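PDB 2ZZR: unsaturated glucuronyl hydrolase from Streptococcus agalactiae, which hydrolyses unsaturated chondroitin, hyaluronan and heparin disaccharides, releasing the 4-deoxy-4,5-didehydro uronic acid from their non-reducing end. Local coordinates for residues R302-A308 with L342-Y346; A54-Y60 with E373-D379; K37-N42 with L351-L357. Residue numbers count along the deposited sequence, not the author numbering.

Contact 1 of 3, residues R302-A308 with L342-Y346; sequences RDTSATA and LIEQY
Residues 302-308 run from an extended lead-in into the first turn of helix 304-318, against the C-terminal part of helix 328-346; the short axes are antiparallel (171°) and 12.2 Å apart, with Thr-304 and Leu-342 nearest in register (CA-CA 7.3 Å). Arg-302 (phi/psi -80/164, chi1 and chi2 both m) sets its guanidinium with one face to Tyr-346: NH1 comes 3.1 Å from Tyr-346 OH at an angle too poor for a hydrogen bond, and the two groups are instead joined through Asp-285, which pairs with both. Asp-303 (-122/92, chi1 t) is the N-cap; its OD2 accepts a weak bond from Ser-305 N (3.2 Å) and one from Ser-305 OG (2.7 Å). Thr-304 (chi1 p) places CG2 3.4 Å from Tyr-346 CD1, obliquely to the ring, and CB 3.9 Å from Leu-342 CD2. One turn on, Thr-307 CG2 lies 4.1 Å from Leu-342 CD1, and Ala-308 CB 4.0 Å from the same methyl. Leu-342 (m, t) and Tyr-346 (chi1 m) together bridge the space between the axes; Tyr-346 N keeps the alpha-type bond to Leu-342 O (3.0 Å), in a turn that widens to pi type. The two helices are successive and antiparallel, a helical hairpin of the kind that builds the (alpha/alpha)6 barrel of glycoside hydrolase family 88; helix 376-390 touches Ala-308 and Leu-342, and helix 245-262 touches Ala-306.

Contact 2 of 3, residues A54-Y60 with E373-D379; sequences ATFNNIY and EGNIWGD
Glu-373 buries 90 Å² here, Tyr-60 77 Å² and Ala-54 50 Å². The carboxylate of Glu-373 (chi1 and chi2 both m) reaches over the end of a hairpin whose type I' turn runs from Phe-56 to Ile-59, with Asn-57 (52/41) and Asn-58 (68/16) in left-handed conformation. Its OE1 accepts from Asn-57 N (2.9 Å), while OE2 accepts from Asn-58 N (2.9 Å) and from Thr-55 OG1 (2.6 Å, chi1 p). The turn amides and the threonine hydroxyl thus converge on one acid. Thr-55 OG1 also takes a weak bond from Gly-374 N (2.9 Å). Ala-54, where the chain turns a corner, forms a single beta bridge with Asn-375 (CA-CA 4.0 Å), secured by Thr-55 N to Gly-374 O (2.8 Å, 162°). This two-stranded hairpin, 50-56 with 59-63, is thereby joined to the N-terminal end of helix 376-390, for which Asn-375 occupies the N-cap position and which packs among the helices of the (alpha/alpha)6 barrel. Tyr-60 (chi1 m) approaches that helix with its ring edge: OH donates to Asp-379 OD2 (2.8 Å), an oxygen with a second donor outside the two segments, and lies 3.8 Å from Ile-376 CD1.

Contact 3 of 3, residues K37-N42 with L351-L357; sequences KQLYIN and LIAGRPL
Helix 25-46 presents Gln-38, Leu-39, Ile-41 and Asn-42 to the irregular loop 351-357, which turns at a type II beta turn from Ile-352 to Arg-355 closed by Arg-355 N to Ile-352 O (3.2 Å). CA atoms are nearest at Gln-38 with Leu-351 (5.8 Å) and Asn-42 with Ala-353 (5.7 Å). Two amide side chains one helical turn apart satisfy three backbone groups of the turn. Asn-42 (chi1 m) uses both ends: OD1 accepts from Gly-354 N (2.8 Å, 151°) and ND2 donates to Arg-355 O (2.8 Å, 163°). Gln-38 (t, p) donates through NE2 to Ile-352 O (3.0 Å) and to Asn-42 OD1 (3.1 Å), so that Ile-352 O and Asn-42 OD1 each accept two bonds. Gly-354 (88/-4) holds the turn's third position, where a CB would jam against the preceding carbonyl O. Arg-355 leads its guanidinium away, with NE bonded to Asn-348. Apolar contacts flank this network: Ile-41 CD1 on Leu-351 CB (3.8 Å), Lys-37 CD on Leu-351 CD1 (3.9 Å), and Leu-39 CD2 on Leu-357 CD2 (3.8 Å). Away from the annotated sites, helix side-chain amides thus bond a type II beta turn, tying helix 25-46 to the loop after helix 328-346 in the (alpha/alpha)6 fold.

Contacts 2 and 3 have centres about 11 Å apart and are joined directly: Tyr-60 N reaches Gly-354 O (2.7 Å), and Asp-379 OD2 reaches Leu-357 N (3.1 Å), both probable hydrogen bonds. Along the chain their segments alternate, so N-terminal elements are tied twice to the C-terminal region. Contacts 1 and 2, about 12 Å apart between centres, meet at a probable, weak hydrogen bond of Ser-305 OG with Trp-377 NE1 (3.1 Å); contacts 1 and 3 (centres about 17 Å, nearest atoms about 5 Å) do not touch. Arg-246, probably substrate-binding, forms a salt bridge with Asp-303, and its side chain lies about 5 Å from that of Asn-375. Contacts 1 and 2 therefore probably adjoin the substrate site; contact 3 lies farther out.

Contact 1 of 3, residues R302-A308 with L342-Y346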
loop_
_atom_site.group_PDB
_atom_site.type_symbol
_atom_site.label_atom_id
_atom_site.label_comp_id
_atom_site.label_asym_id
_atom_site.label_seq_id
_atom_site.Cartn_x
_atom_site.Cartn_y
_atom_site.Cartn_z
ATOM N N ARG A 302 1.749 14.142 -10.959
ATOM C CA ARG A 302 1.159 13.660 -9.713
ATOM C C ARG A 302 1.615 12.237 -9.470
ATOM O O ARG A 302 2.137 11.579 -10.376
ATOM C CB ARG A 302 -0.373 13.687 -9.791
ATOM C CG ARG A 302 -0.985 15.006 -10.243
ATOM C CD ARG A 302 -0.461 16.186 -9.433
ATOM N NE ARG A 302 -1.109 17.435 -9.819
ATOM C CZ ARG A 302 -2.196 17.939 -9.236
ATOM N NH1 ARG A 302 -2.778 17.308 -8.219
ATOM N NH2 ARG A 302 -2.702 19.085 -9.672
ATOM N N ASP A 303 1.453 11.768 -8.233
ATOM C CA ASP A 303 1.474 10.340 -7.980
ATOM C C ASP A 303 0.156 9.957 -7.324
ATOM O O ASP A 303 0.027 9.996 -6.098
ATOM C CB ASP A 303 2.650 9.895 -7.114
ATOM C CG ASP A 303 2.644 8.387 -6.867
ATOM O OD1 ASP A 303 3.228 7.945 -5.861
ATOM O OD2 ASP A 303 2.025 7.649 -7.671
ATOM N N THR A 304 -0.808 9.578 -8.159
ATOM C CA THR A 304 -2.138 9.195 -7.689
ATOM C C THR A 304 -2.089 7.955 -6.799
ATOM O O THR A 304 -2.951 7.789 -5.932
ATOM C CB THR A 304 -3.099 8.937 -8.857
ATOM O OG1 THR A 304 -2.499 8.013 -9.771
ATOM C CG2 THR A 304 -3.420 10.233 -9.586
ATOM N N SER A 305 -1.091 7.089 -6.997
ATOM C CA SER A 305 -1.001 5.861 -6.191
ATOM C C SER A 305 -0.766 6.176 -4.714
ATOM O O SER A 305 -1.233 5.447 -3.846
ATOM C CB SER A 305 0.056 4.882 -6.722
ATOM O OG SER A 305 1.384 5.311 -6.448
ATOM N N ALA A 306 -0.050 7.269 -4.445
ATOM C CA ALA A 306 0.196 7.713 -3.070
ATOM C C ALA A 306 -1.113 8.153 -2.429
ATOM O O ALA A 306 -1.393 7.837 -1.273
ATOM C CB ALA A 306 1.208 8.851 -3.049
ATOM N N THR A 307 -1.925 8.870 -3.202
ATOM C CA THR A 307 -3.204 9.372 -2.718
ATOM C C THR A 307 -4.207 8.221 -2.506
ATOM O O THR A 307 -4.900 8.186 -1.480
ATOM C CB THR A 307 -3.734 10.499 -3.642
ATOM O OG1 THR A 307 -2.825 11.611 -3.572
ATOM C CG2 THR A 307 -5.115 10.979 -3.197
ATOM N N ALA A 308 -4.252 7.269 -3.438
ATOM C CA ALA A 308 -5.114 6.092 -3.279
ATOM C C ALA A 308 -4.771 5.314 -2.003
ATOM O O ALA A 308 -5.659 4.938 -1.233
ATOM C CB ALA A 308 -5.015 5.183 -4.487
ATOM N N LEU A 342 -9.840 11.569 -7.248
ATOM C CA LEU A 342 -9.351 10.419 -8.002
ATOM C C LEU A 342 -10.398 9.937 -9.010
ATOM O O LEU A 342 -10.092 9.742 -10.190
ATOM C CB LEU A 342 -8.913 9.283 -7.069
ATOM C CG LEU A 342 -7.680 9.537 -6.197
ATOM C CD1 LEU A 342 -7.395 8.317 -5.342
ATOM C CD2 LEU A 342 -6.441 9.904 -7.029
ATOM N N ILE A 343 -11.636 9.776 -8.544
ATOM C CA ILE A 343 -12.731 9.304 -9.384
ATOM C C ILE A 343 -12.984 10.265 -10.547
ATOM O O ILE A 343 -13.088 9.837 -11.704
ATOM C CB ILE A 343 -14.046 9.140 -8.565
ATOM C CG1 ILE A 343 -13.925 7.980 -7.572
ATOM C CG2 ILE A 343 -15.245 8.909 -9.494
ATOM C CD1 ILE A 343 -14.987 8.003 -6.474
ATOM N N GLU A 344 -13.065 11.554 -10.234
ATOM C CA GLU A 344 -13.557 12.550 -11.190
ATOM C C GLU A 344 -12.488 13.088 -12.137
ATOM O O GLU A 344 -12.807 13.558 -13.235
ATOM C CB GLU A 344 -14.224 13.714 -10.454
ATOM C CG GLU A 344 -15.510 13.337 -9.728
ATOM C CD GLU A 344 -16.179 14.514 -9.036
ATOM O OE1 GLU A 344 -15.603 15.622 -9.014
ATOM O OE2 GLU A 344 -17.294 14.320 -8.502
ATOM N N GLN A 345 -11.226 13.028 -11.720
ATOM C CA GLN A 345 -10.162 13.682 -12.484
ATOM C C GLN A 345 -9.033 12.757 -12.926
ATOM O O GLN A 345 -8.300 13.086 -13.868
ATOM C CB GLN A 345 -9.584 14.875 -11.709
ATOM C CG GLN A 345 -10.575 16.014 -11.421
ATOM C CD GLN A 345 -11.193 16.618 -12.680
ATOM O OE1 GLN A 345 -12.404 16.843 -12.738
ATOM N NE2 GLN A 345 -10.362 16.888 -13.688
ATOM N N TYR A 346 -8.892 11.613 -12.260
ATOM C CA TYR A 346 -7.726 10.753 -12.481
ATOM C C TYR A 346 -8.027 9.326 -12.931
ATOM O O TYR A 346 -7.128 8.615 -13.392
ATOM C CB TYR A 346 -6.816 10.771 -11.244
ATOM C CG TYR A 346 -6.194 12.124 -11.001
ATOM C CD1 TYR A 346 -4.995 12.478 -11.621
ATOM C CD2 TYR A 346 -6.809 13.062 -10.169
ATOM C CE1 TYR A 346 -4.421 13.728 -11.415
ATOM C CE2 TYR A 346 -6.238 14.322 -9.955
ATOM C CZ TYR A 346 -5.043 14.643 -10.587
ATOM O OH TYR A 346 -4.458 15.873 -10.392
#

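Contact 2 of 3, residues A54-Y60 with E373-D379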
loop_
_atom_site.group_PDB
_atom_site.type_symbol
_atom_site.label_atom_id
_atom_site.label_comp_id
_atom_site.label_asym_id
_atom_site.label_seq_id
_atom_site.Cartn_x
_atom_site.Cartn_y
_atom_site.Cartn_z
ATOM N N ALA A 54 4.173 -0.791 -14.041
ATOM C CA ALA A 54 3.588 0.445 -14.544
ATOM C C ALA A 54 3.253 0.342 -16.029
ATOM O O ALA A 54 3.719 -0.573 -16.721
ATOM C CB ALA A 54 4.532 1.619 -14.292
ATOM N N THR A 55 2.439 1.282 -16.503
ATOM C CA THR A 55 2.068 1.356 -17.912
ATOM C C THR A 55 3.160 2.067 -18.712
ATOM O O THR A 55 4.048 2.712 -18.138
ATOM C CB THR A 55 0.735 2.109 -18.110
ATOM O OG1 THR A 55 0.870 3.457 -17.650
ATOM C CG2 THR A 55 -0.423 1.419 -17.360
ATOM N N PHE A 56 3.079 1.934 -20.037
ATOM C CA PHE A 56 3.969 2.610 -20.982
ATOM C C PHE A 56 3.065 3.339 -21.956
ATOM O O PHE A 56 2.317 2.699 -22.702
ATOM C CB PHE A 56 4.820 1.588 -21.738
ATOM C CG PHE A 56 5.751 0.793 -20.861
ATOM C CD1 PHE A 56 7.084 1.176 -20.720
ATOM C CD2 PHE A 56 5.302 -0.342 -20.186
ATOM C CE1 PHE A 56 7.954 0.445 -19.914
ATOM C CE2 PHE A 56 6.164 -1.081 -19.372
ATOM C CZ PHE A 56 7.495 -0.689 -19.238
ATOM N N ASN A 57 3.120 4.669 -21.935
ATOM C CA ASN A 57 2.157 5.498 -22.667
ATOM C C ASN A 57 0.713 5.088 -22.329
ATOM O O ASN A 57 -0.161 5.001 -23.202
ATOM C CB ASN A 57 2.438 5.466 -24.179
ATOM C CG ASN A 57 3.844 5.950 -24.525
ATOM O OD1 ASN A 57 4.567 5.297 -25.281
ATOM N ND2 ASN A 57 4.239 7.093 -23.961
ATOM N N ASN A 58 0.502 4.807 -21.042
ATOM C CA ASN A 58 -0.793 4.389 -20.477
ATOM C C ASN A 58 -1.318 3.018 -20.899
ATOM O O ASN A 58 -2.490 2.695 -20.676
ATOM C CB ASN A 58 -1.845 5.496 -20.610
ATOM C CG ASN A 58 -1.585 6.639 -19.654
ATOM O OD1 ASN A 58 -1.080 6.426 -18.547
ATOM N ND2 ASN A 58 -1.912 7.857 -20.072
ATOM N N ILE A 59 -0.433 2.203 -21.468
ATOM C CA ILE A 59 -0.742 0.812 -21.777
ATOM C C ILE A 59 0.233 -0.128 -21.057
ATOM O O ILE A 59 1.453 -0.041 -21.250
ATOM C CB ILE A 59 -0.711 0.542 -23.321
ATOM C CG1 ILE A 59 -1.682 1.477 -24.072
ATOM C CG2 ILE A 59 -0.952 -0.936 -23.628
ATOM C CD1 ILE A 59 -3.173 1.276 -23.760
ATOM N N TYR A 60 -0.306 -1.017 -20.222
ATOM C CA TYR A 60 0.506 -2.043 -19.571
ATOM C C TYR A 60 1.132 -2.954 -20.612
ATOM O O TYR A 60 0.536 -3.210 -21.655
ATOM C CB TYR A 60 -0.339 -2.918 -18.650
ATOM C CG TYR A 60 -0.711 -2.301 -17.325
ATOM C CD1 TYR A 60 0.258 -2.061 -16.345
ATOM C CD2 TYR A 60 -2.041 -1.987 -17.035
ATOM C CE1 TYR A 60 -0.091 -1.501 -15.115
ATOM C CE2 TYR A 60 -2.397 -1.426 -15.810
ATOM C CZ TYR A 60 -1.418 -1.187 -14.861
ATOM O OH TYR A 60 -1.767 -0.635 -13.651
ATOM N N GLU A 373 2.457 7.642 -15.387
ATOM C CA GLU A 373 1.900 6.425 -15.945
ATOM C C GLU A 373 0.972 5.807 -14.907
ATOM O O GLU A 373 1.114 6.066 -13.713
ATOM C CB GLU A 373 3.019 5.431 -16.252
ATOM C CG GLU A 373 4.017 5.891 -17.316
ATOM C CD GLU A 373 3.494 5.732 -18.737
ATOM O OE1 GLU A 373 4.211 6.154 -19.671
ATOM O OE2 GLU A 373 2.385 5.179 -18.925
ATOM N N GLY A 374 0.032 4.984 -15.359
ATOM C CA GLY A 374 -0.709 4.136 -14.443
ATOM C C GLY A 374 0.231 3.109 -13.833
ATOM O O GLY A 374 1.256 2.748 -14.427
ATOM N N ASN A 375 -0.097 2.650 -12.632
ATOM C CA ASN A 375 0.637 1.539 -12.037
ATOM C C ASN A 375 -0.314 0.610 -11.294
ATOM O O ASN A 375 -1.429 1.008 -10.926
ATOM C CB ASN A 375 1.836 2.004 -11.185
ATOM C CG ASN A 375 1.450 2.986 -10.084
ATOM O OD1 ASN A 375 1.981 4.099 -10.000
ATOM N ND2 ASN A 375 0.542 2.570 -9.223
ATOM N N ILE A 376 0.111 -0.632 -11.111
ATOM C CA ILE A 376 -0.821 -1.671 -10.676
ATOM C C ILE A 376 -1.194 -1.572 -9.191
ATOM O O ILE A 376 -2.314 -1.928 -8.813
ATOM C CB ILE A 376 -0.353 -3.092 -11.095
ATOM C CG1 ILE A 376 -1.483 -4.127 -10.943
ATOM C CG2 ILE A 376 0.931 -3.507 -10.353
ATOM C CD1 ILE A 376 -2.752 -3.787 -11.752
ATOM N N TRP A 377 -0.277 -1.079 -8.359
ATOM C CA TRP A 377 -0.625 -0.864 -6.941
ATOM C C TRP A 377 -1.574 0.332 -6.774
ATOM O O TRP A 377 -2.477 0.303 -5.935
ATOM C CB TRP A 377 0.627 -0.729 -6.051
ATOM C CG TRP A 377 1.523 0.391 -6.458
ATOM C CD1 TRP A 377 1.532 1.663 -5.959
ATOM C CD2 TRP A 377 2.543 0.343 -7.462
ATOM N NE1 TRP A 377 2.500 2.415 -6.597
ATOM C CE2 TRP A 377 3.135 1.626 -7.521
ATOM C CE3 TRP A 377 3.014 -0.662 -8.320
ATOM C CZ2 TRP A 377 4.175 1.931 -8.404
ATOM C CZ3 TRP A 377 4.047 -0.356 -9.201
ATOM C CH2 TRP A 377 4.608 0.932 -9.237
ATOM N N GLY A 378 -1.380 1.370 -7.584
ATOM C CA GLY A 378 -2.298 2.510 -7.611
ATOM C C GLY A 378 -3.687 2.074 -8.041
ATOM O O GLY A 378 -4.683 2.481 -7.443
ATOM N N ASP A 379 -3.752 1.227 -9.068
ATOM C CA ASP A 379 -5.026 0.643 -9.501
ATOM C C ASP A 379 -5.667 -0.146 -8.369
ATOM O O ASP A 379 -6.861 0.016 -8.085
ATOM C CB ASP A 379 -4.815 -0.297 -10.687
ATOM C CG ASP A 379 -4.557 0.440 -11.988
ATOM O OD1 ASP A 379 -4.493 1.691 -11.993
ATOM O OD2 ASP A 379 -4.421 -0.253 -13.020
#

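Contact 3 of 3, residues K37-N42 with L351-L357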
loop_
_atom_site.group_PDB
_atom_site.type_symbol
_atom_site.label_atom_id
_atom_site.label_comp_id
_atom_site.label_asym_id
_atom_site.label_seq_id
_atom_site.Cartn_x
_atom_site.Cartn_y
_atom_site.Cartn_z
ATOM N N LYS A 37 -15.293 -2.476 -15.999
ATOM C CA LYS A 37 -15.291 -2.521 -17.466
ATOM C C LYS A 37 -13.861 -2.625 -17.998
ATOM O O LYS A 37 -13.588 -3.408 -18.911
ATOM C CB LYS A 37 -15.986 -1.293 -18.049
ATOM C CG LYS A 37 -17.507 -1.339 -17.946
ATOM C CD LYS A 37 -18.110 -0.047 -18.433
ATOM C CE LYS A 37 -19.613 -0.017 -18.200
ATOM N NZ LYS A 37 -20.163 1.306 -18.603
ATOM N N GLN A 38 -12.950 -1.852 -17.405
ATOM C CA GLN A 38 -11.530 -1.935 -17.758
ATOM C C GLN A 38 -10.911 -3.271 -17.342
ATOM O O GLN A 38 -10.125 -3.848 -18.091
ATOM C CB GLN A 38 -10.738 -0.761 -17.164
ATOM C CG GLN A 38 -9.309 -0.624 -17.729
ATOM C CD GLN A 38 -9.297 -0.489 -19.247
ATOM O OE1 GLN A 38 -9.781 0.504 -19.793
ATOM N NE2 GLN A 38 -8.743 -1.490 -19.932
ATOM N N LEU A 39 -11.272 -3.769 -16.159
ATOM C CA LEU A 39 -10.749 -5.050 -15.680
ATOM C C LEU A 39 -11.148 -6.217 -16.580
ATOM O O LEU A 39 -10.332 -7.095 -16.856
ATOM C CB LEU A 39 -11.169 -5.332 -14.230
ATOM C CG LEU A 39 -10.512 -4.498 -13.117
ATOM C CD1 LEU A 39 -10.968 -5.016 -11.761
ATOM C CD2 LEU A 39 -8.981 -4.525 -13.206
ATOM N N TYR A 40 -12.397 -6.216 -17.045
ATOM C CA TYR A 40 -12.865 -7.277 -17.941
ATOM C C TYR A 40 -12.132 -7.271 -19.282
ATOM O O TYR A 40 -11.758 -8.333 -19.791
ATOM C CB TYR A 40 -14.380 -7.199 -18.139
ATOM C CG TYR A 40 -15.155 -7.884 -17.037
ATOM C CD1 TYR A 40 -15.764 -7.141 -16.026
ATOM C CD2 TYR A 40 -15.267 -9.273 -16.995
ATOM C CE1 TYR A 40 -16.475 -7.764 -15.008
ATOM C CE2 TYR A 40 -15.976 -9.905 -15.981
ATOM C CZ TYR A 40 -16.576 -9.142 -14.989
ATOM O OH TYR A 40 -17.286 -9.754 -13.984
ATOM N N ILE A 41 -11.918 -6.075 -19.823
ATOM C CA ILE A 41 -11.110 -5.864 -21.030
ATOM C C ILE A 41 -9.672 -6.364 -20.819
ATOM O O ILE A 41 -9.084 -6.985 -21.710
ATOM C CB ILE A 41 -11.146 -4.372 -21.464
ATOM C CG1 ILE A 41 -12.529 -4.018 -22.031
ATOM C CG2 ILE A 41 -10.043 -4.044 -22.483
ATOM C CD1 ILE A 41 -12.757 -2.541 -22.254
ATOM N N ASN A 42 -9.123 -6.122 -19.629
ATOM C CA ASN A 42 -7.760 -6.557 -19.311
ATOM C C ASN A 42 -7.580 -8.042 -18.994
ATOM O O ASN A 42 -6.502 -8.585 -19.218
ATOM C CB ASN A 42 -7.149 -5.679 -18.212
ATOM C CG ASN A 42 -6.802 -4.286 -18.710
ATOM O OD1 ASN A 42 -6.887 -3.999 -19.908
ATOM N ND2 ASN A 42 -6.395 -3.415 -17.792
ATOM N N LEU A 351 -11.678 3.058 -22.523
ATOM C CA LEU A 351 -11.792 1.617 -22.325
ATOM C C LEU A 351 -11.195 0.827 -23.487
ATOM O O LEU A 351 -11.910 0.404 -24.402
ATOM C CB LEU A 351 -13.253 1.209 -22.087
ATOM C CG LEU A 351 -13.997 1.756 -20.862
ATOM C CD1 LEU A 351 -15.435 1.267 -20.879
ATOM C CD2 LEU A 351 -13.315 1.374 -19.552
ATOM N N ILE A 352 -9.877 0.641 -23.445
ATOM C CA ILE A 352 -9.167 -0.186 -24.428
ATOM C C ILE A 352 -8.139 -1.079 -23.728
ATOM O O ILE A 352 -7.702 -0.772 -22.613
ATOM C CB ILE A 352 -8.501 0.650 -25.562
ATOM C CG1 ILE A 352 -7.482 1.644 -25.006
ATOM C CG2 ILE A 352 -9.559 1.377 -26.405
ATOM C CD1 ILE A 352 -6.489 2.162 -26.037
ATOM N N ALA A 353 -7.767 -2.175 -24.387
ATOM C CA ALA A 353 -6.872 -3.184 -23.820
ATOM C C ALA A 353 -5.587 -2.588 -23.242
ATOM O O ALA A 353 -4.909 -1.791 -23.896
ATOM C CB ALA A 353 -6.549 -4.260 -24.861
ATOM N N GLY A 354 -5.284 -2.960 -22.000
ATOM C CA GLY A 354 -4.041 -2.557 -21.343
ATOM C C GLY A 354 -4.036 -1.233 -20.597
ATOM O O GLY A 354 -3.034 -0.886 -19.973
ATOM N N ARG A 355 -5.136 -0.483 -20.662
ATOM C CA ARG A 355 -5.257 0.763 -19.898
ATOM C C ARG A 355 -5.334 0.437 -18.402
ATOM O O ARG A 355 -5.796 -0.644 -18.027
ATOM C CB ARG A 355 -6.497 1.561 -20.320
ATOM C CG ARG A 355 -6.458 2.149 -21.736
ATOM C CD ARG A 355 -5.677 3.443 -21.838
ATOM N NE ARG A 355 -6.344 4.575 -21.189
ATOM C CZ ARG A 355 -5.950 5.838 -21.294
ATOM N NH1 ARG A 355 -6.615 6.798 -20.665
ATOM N NH2 ARG A 355 -4.893 6.149 -22.034
ATOM N N PRO A 356 -4.866 1.368 -17.546
ATOM C CA PRO A 356 -4.975 1.178 -16.105
ATOM C C PRO A 356 -6.323 1.684 -15.588
ATOM O O PRO A 356 -7.075 2.310 -16.333
ATOM C CB PRO A 356 -3.848 2.057 -15.563
ATOM C CG PRO A 356 -3.780 3.192 -16.523
ATOM C CD PRO A 356 -4.203 2.643 -17.878
ATOM N N LEU A 357 -6.624 1.411 -14.323
ATOM C CA LEU A 357 -7.832 1.946 -13.703
ATOM C C LEU A 357 -7.658 3.421 -13.375
ATOM O O LEU A 357 -8.614 4.203 -13.429
ATOM C CB LEU A 357 -8.165 1.162 -12.426
ATOM C CG LEU A 357 -8.298 -0.360 -12.507
ATOM C CD1 LEU A 357 -8.770 -0.905 -11.180
ATOM C CD2 LEU A 357 -9.261 -0.770 -13.637
#